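Side-chain contacts in uncharacterized protein (Staphylococcus aureus, PDB 4YBV), which probably hydrolyses acyl thioesters, being a bacterial thioesterase built on the hot dog fold: residues A[51-56]-A[102-107]; A[44-49]-A[73-78]. The protein carries 1 engineered substitution. All coordinates share one frame; numbering follows the deposited sequence.

Interaction 1: A[51-56]-A[102-107]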
loop_
_atom_site.group_PDB
_atom_site.type_symbol
_atom_site.label_atom_id
_atom_site.label_comp_id
_atom_site.label_asym_id
_atom_site.label_seq_id
_atom_site.Cartn_x
_atom_site.Cartn_y
_atom_site.Cartn_z
ATOM N N THR A 51 -12.095 6.030 -9.303
ATOM C CA THR A 51 -12.856 6.476 -10.481
ATOM C C THR A 51 -11.938 7.258 -11.442
ATOM O O THR A 51 -11.952 7.037 -12.655
ATOM C CB THR A 51 -14.054 7.351 -10.085
ATOM O OG1 THR A 51 -14.917 6.600 -9.193
ATOM C CG2 THR A 51 -14.832 7.782 -11.331
ATOM N N ALA A 52 -11.124 8.146 -10.878
ATOM C CA ALA A 52 -10.267 9.003 -11.704
ATOM C C ALA A 52 -9.281 8.159 -12.485
ATOM O O ALA A 52 -9.122 8.358 -13.704
ATOM C CB ALA A 52 -9.546 10.067 -10.840
ATOM N N CYS A 53 -8.617 7.180 -11.854
ATOM C CA CYS A 53 -7.650 6.511 -12.715
ATOM C C CYS A 53 -8.276 5.410 -13.591
ATOM O O CYS A 53 -7.727 5.075 -14.640
ATOM C CB CYS A 53 -6.447 5.979 -11.940
ATOM S SG CYS A 53 -6.685 5.215 -10.414
ATOM N N SER A 54 -9.442 4.900 -13.217
ATOM C CA SER A 54 -10.237 4.069 -14.130
ATOM C C SER A 54 -10.623 4.833 -15.441
ATOM O O SER A 54 -10.415 4.332 -16.567
ATOM C CB SER A 54 -11.498 3.575 -13.394
ATOM O OG SER A 54 -12.291 2.734 -14.212
ATOM N N LEU A 55 -11.177 6.041 -15.282
ATOM C CA LEU A 55 -11.461 6.910 -16.425
ATOM C C LEU A 55 -10.194 7.195 -17.248
ATOM O O LEU A 55 -10.220 7.125 -18.477
ATOM C CB LEU A 55 -12.085 8.214 -15.954
ATOM C CG LEU A 55 -13.483 8.052 -15.369
ATOM C CD1 LEU A 55 -13.940 9.317 -14.695
ATOM C CD2 LEU A 55 -14.492 7.605 -16.419
ATOM N N GLY A 56 -9.096 7.516 -16.567
ATOM C CA GLY A 56 -7.836 7.772 -17.261
ATOM C C GLY A 56 -7.352 6.617 -18.119
ATOM O O GLY A 56 -7.039 6.782 -19.321
ATOM N N TRP A 102 -0.972 4.874 -11.685
ATOM C CA TRP A 102 -1.426 6.269 -11.531
ATOM C C TRP A 102 -1.103 6.887 -10.192
ATOM O O TRP A 102 -1.201 6.229 -9.136
ATOM C CB TRP A 102 -2.957 6.365 -11.704
ATOM C CG TRP A 102 -3.457 6.123 -13.082
ATOM C CD1 TRP A 102 -3.710 4.922 -13.671
ATOM C CD2 TRP A 102 -3.766 7.125 -14.057
ATOM N NE1 TRP A 102 -4.156 5.118 -14.967
ATOM C CE2 TRP A 102 -4.193 6.462 -15.222
ATOM C CE3 TRP A 102 -3.726 8.519 -14.054
ATOM C CZ2 TRP A 102 -4.573 7.151 -16.387
ATOM C CZ3 TRP A 102 -4.110 9.204 -15.214
ATOM C CH2 TRP A 102 -4.534 8.505 -16.355
ATOM N N ASP A 103 -0.824 8.182 -10.216
ATOM C CA ASP A 103 -0.652 8.959 -9.000
ATOM C C ASP A 103 -1.895 9.824 -8.818
ATOM O O ASP A 103 -2.305 10.446 -9.758
ATOM C CB ASP A 103 0.588 9.831 -9.115
ATOM C CG ASP A 103 1.145 10.206 -7.793
ATOM O OD1 ASP A 103 1.906 9.373 -7.250
ATOM O OD2 ASP A 103 0.839 11.314 -7.303
ATOM N N ILE A 104 -2.514 9.838 -7.634
ATOM C CA ILE A 104 -3.719 10.645 -7.435
ATOM C C ILE A 104 -3.597 11.515 -6.199
ATOM O O ILE A 104 -3.305 11.023 -5.112
ATOM C CB ILE A 104 -5.012 9.799 -7.301
ATOM C CG1 ILE A 104 -5.137 8.730 -8.377
ATOM C CG2 ILE A 104 -6.257 10.691 -7.360
ATOM C CD1 ILE A 104 -4.763 7.345 -7.893
ATOM N N LYS A 105 -3.825 12.815 -6.367
ATOM C CA LYS A 105 -3.830 13.706 -5.232
ATOM C C LYS A 105 -5.218 14.334 -5.083
ATOM O O LYS A 105 -5.782 14.866 -6.029
ATOM C CB LYS A 105 -2.736 14.768 -5.384
ATOM C CG LYS A 105 -1.313 14.179 -5.226
ATOM C CD LYS A 105 -0.259 15.273 -5.431
ATOM C CE LYS A 105 1.128 14.779 -5.049
ATOM N NZ LYS A 105 1.459 13.472 -5.679
ATOM N N ILE A 106 -5.776 14.252 -3.888
ATOM C CA ILE A 106 -7.117 14.753 -3.636
ATOM C C ILE A 106 -7.055 15.847 -2.610
ATOM O O ILE A 106 -6.525 15.656 -1.495
ATOM C CB ILE A 106 -8.061 13.636 -3.184
ATOM C CG1 ILE A 106 -7.829 12.429 -4.118
ATOM C CG2 ILE A 106 -9.488 14.144 -3.211
ATOM C CD1 ILE A 106 -8.723 11.241 -3.936
ATOM N N LYS A 107 -7.576 17.004 -3.033
ATOM C CA LYS A 107 -7.517 18.245 -2.281
ATOM C C LYS A 107 -8.870 18.793 -1.960
ATOM O O LYS A 107 -9.825 18.547 -2.694
ATOM C CB LYS A 107 -6.737 19.323 -3.067
ATOM C CG LYS A 107 -5.308 18.945 -3.358
ATOM C CD LYS A 107 -4.548 20.031 -4.109
ATOM C CE LYS A 107 -3.111 19.615 -4.265
ATOM N NZ LYS A 107 -2.408 20.598 -5.151
#
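Trp102 lays one face of its indole against Cys53, whose CB stands 3.2 Å from Trp102 CG. This is a CH-pi contact: the Cys53 methylene carbon is 3.4 Å from the centroid of the five-membered ring and only 22° off its normal. The six-membered ring runs on along the helix to the next turn, where Trp102 CZ2 comes within 3.3 Å of Gly56 C and Trp102 CH2 within 3.5 Å of Gly56 CA. Glycine suits this spot because the first carbon of a side chain would point into the six-membered ring at Trp102 CH2; its absence lets the ring come obliquely against Gly56 CA and C. Trp102 NE1 is hydrogen-bonded to Ser57 OG, just beyond the helical segment, which satisfies the N-H of this buried ring and limits its rotation.

Asp103 turns to the other side of the sheet and forms a salt bridge there with Lys105, the alternation expected of a strand with one face in the core. Ile104 returns to the helix side, and its CD1 packs 3.8 Å from Cys53 SG. With chi1 at 41°, the sulfur sits between backbone N and carbonyl carbon; it meets the Trp102 ring obliquely and also touches Ile104 CD1. Along the strand the chain then draws away from 51-56, whose axis crosses that of 102-107 at 140° and 9.2 Å. No hydrogen bond joins the two segments: they are held by dispersion and weak CH-pi attraction, with a small, polarisable cysteine allowing the large indole to lie close to the helix.

Interaction 2: A[44-49]-A[73-78]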
loop_
_atom_site.group_PDB
_atom_site.type_symbol
_atom_site.label_atom_id
_atom_site.label_comp_id
_atom_site.label_asym_id
_atom_site.label_seq_id
_atom_site.Cartn_x
_atom_site.Cartn_y
_atom_site.Cartn_z
ATOM N N ALA A 44 -14.939 7.503 0.595
ATOM C CA ALA A 44 -15.542 8.286 -0.472
ATOM C C ALA A 44 -14.406 8.928 -1.300
ATOM O O ALA A 44 -14.416 8.874 -2.522
ATOM C CB ALA A 44 -16.499 9.371 0.114
ATOM N N SER A 45 -13.454 9.534 -0.594
ATOM C CA SER A 45 -12.259 10.121 -1.205
ATOM C C SER A 45 -11.554 9.076 -2.072
ATOM O O SER A 45 -11.311 9.297 -3.260
ATOM C CB SER A 45 -11.312 10.642 -0.122
ATOM O OG SER A 45 -10.224 11.357 -0.678
ATOM N N ILE A 46 -11.275 7.908 -1.476
ATOM C CA ILE A 46 -10.620 6.830 -2.209
ATOM C C ILE A 46 -11.434 6.399 -3.436
ATOM O O ILE A 46 -10.859 6.194 -4.517
ATOM C CB ILE A 46 -10.353 5.573 -1.307
ATOM C CG1 ILE A 46 -9.263 5.873 -0.278
ATOM C CG2 ILE A 46 -9.930 4.359 -2.165
ATOM C CD1 ILE A 46 -9.110 4.753 0.832
ATOM N N ALA A 47 -12.761 6.320 -3.299
ATOM C CA ALA A 47 -13.619 5.914 -4.426
ATOM C C ALA A 47 -13.520 6.942 -5.591
ATOM O O ALA A 47 -13.465 6.564 -6.770
ATOM C CB ALA A 47 -15.057 5.793 -3.982
ATOM N N LEU A 48 -13.507 8.222 -5.233
ATOM C CA LEU A 48 -13.257 9.281 -6.241
ATOM C C LEU A 48 -11.919 9.035 -6.956
ATOM O O LEU A 48 -11.859 9.025 -8.187
ATOM C CB LEU A 48 -13.263 10.636 -5.570
ATOM C CG LEU A 48 -13.125 11.895 -6.457
ATOM C CD1 LEU A 48 -14.355 12.076 -7.329
ATOM C CD2 LEU A 48 -12.954 13.089 -5.562
ATOM N N GLY A 49 -10.853 8.793 -6.188
ATOM C CA GLY A 49 -9.553 8.450 -6.784
ATOM C C GLY A 49 -9.543 7.260 -7.744
ATOM O O GLY A 49 -8.980 7.313 -8.880
ATOM N N MET A 73 -4.965 -0.547 -4.986
ATOM C CA MET A 73 -5.147 0.866 -4.660
ATOM C C MET A 73 -4.549 1.107 -3.304
ATOM O O MET A 73 -4.741 0.287 -2.395
ATOM C CB MET A 73 -6.634 1.256 -4.616
ATOM C CG MET A 73 -7.391 1.051 -5.918
ATOM S SD MET A 73 -6.955 2.354 -7.119
ATOM C CE MET A 73 -7.157 1.413 -8.634
ATOM N N ASN A 74 -3.868 2.219 -3.113
ATOM C CA ASN A 74 -3.433 2.539 -1.766
ATOM C C ASN A 74 -3.529 4.033 -1.521
ATOM O O ASN A 74 -3.469 4.836 -2.461
ATOM C CB ASN A 74 -2.012 2.012 -1.501
ATOM C CG ASN A 74 -0.981 2.520 -2.533
ATOM O OD1 ASN A 74 -0.562 3.693 -2.500
ATOM N ND2 ASN A 74 -0.570 1.635 -3.424
ATOM N N ALA A 75 -3.663 4.404 -0.252
ATOM C CA ALA A 75 -4.032 5.771 0.132
ATOM C C ALA A 75 -3.490 6.179 1.514
ATOM O O ALA A 75 -3.500 5.375 2.453
ATOM C CB ALA A 75 -5.526 5.897 0.122
ATOM N N ASN A 76 -3.032 7.428 1.624
ATOM C CA ASN A 76 -2.767 8.106 2.883
ATOM C C ASN A 76 -3.774 9.204 3.031
ATOM O O ASN A 76 -3.930 10.062 2.141
ATOM C CB ASN A 76 -1.364 8.749 2.964
ATOM C CG ASN A 76 -0.283 7.778 3.328
ATOM O OD1 ASN A 76 0.205 7.036 2.468
ATOM N ND2 ASN A 76 0.163 7.818 4.577
ATOM N N HIS A 77 -4.426 9.216 4.182
ATOM C CA HIS A 77 -5.353 10.266 4.549
ATOM C C HIS A 77 -4.566 11.362 5.284
ATOM O O HIS A 77 -3.783 11.044 6.188
ATOM C CB HIS A 77 -6.497 9.664 5.412
ATOM C CG HIS A 77 -7.340 8.649 4.675
ATOM N ND1 HIS A 77 -8.012 8.946 3.505
ATOM C CD2 HIS A 77 -7.621 7.351 4.946
ATOM C CE1 HIS A 77 -8.686 7.887 3.105
ATOM N NE2 HIS A 77 -8.457 6.898 3.957
ATOM N N ILE A 78 -4.761 12.626 4.893
ATOM C CA ILE A 78 -3.923 13.735 5.377
ATOM C C ILE A 78 -4.734 14.737 6.175
ATOM O O ILE A 78 -4.803 14.639 7.384
ATOM C CB ILE A 78 -3.215 14.507 4.227
ATOM C CG1 ILE A 78 -2.449 13.570 3.297
ATOM C CG2 ILE A 78 -2.270 15.591 4.780
ATOM C CD1 ILE A 78 -1.326 12.847 3.961
#
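The hot dog fold wraps a curved antiparallel sheet round one long helix, and here that helix, 42-60, meets the outermost strand of this chain's sheet, 67-77, through Ile46, which packs on Ala75 and His77. The isoleucine spans the gap with its longer branch. Its CG1 lies beside the backbone N, opposite the carbonyl carbon (chi1 -70°), and chi2 near 170° extends the branch, so that Ile46 CD1 reaches 3.8 Å from His77 NE2. Ile46 CG1 and Ala75 CB are also 3.8 Å apart. Ala75 suits this place because a single methyl fills the short distance between helix and strand, the CA atoms of Ile46 and Ala75 being 7.1 Å apart.

His77 brings its imidazole up to the same branch, and the two side chains cross at about a right angle. Ile46 CD1 meets the ring obliquely, 3.9 Å from His77 CE1, so the methyl touches the carbon between the two nitrogens as well as NE2. As in other hot dog proteins, the strand is also a dimer seam: residues 73 to 76 pair antiparallel with a strand of the second subunit, and the sheet runs on across the interface. His77 NE2 is hydrogen-bonded to Glu50 OE1 of that subunit, a bond that would help hold the ring where Ile46 packs against it. Asn74 and Asn76, alternating with Met73, Ala75 and His77, turn away from the helix, and their OD1 atoms accept hydrogen bonds from the guanidinium group of Arg118 of the third subunit.

How the interactions relate
From the N terminus, the chain first lays down 44-49 and then 51-56 on the one helix 42-60. It returns as strand 67-77, where 73-78 closes the loop of interaction 2, and only later, after strand 85-95, does 102-107 close that of interaction 1. The segments alternate along the chain, so the two loops cross rather than nest. Strand 113-124 separates the two strands within the sheet, and the helix thus packs on both a strand well inside the sheet and the outermost strand of this chain's sheet. The contacts, centred 9 Å apart, also touch: Ile106 CD1 lies 3.3 Å from Ser45 O, and Ile104 packs on Gly49.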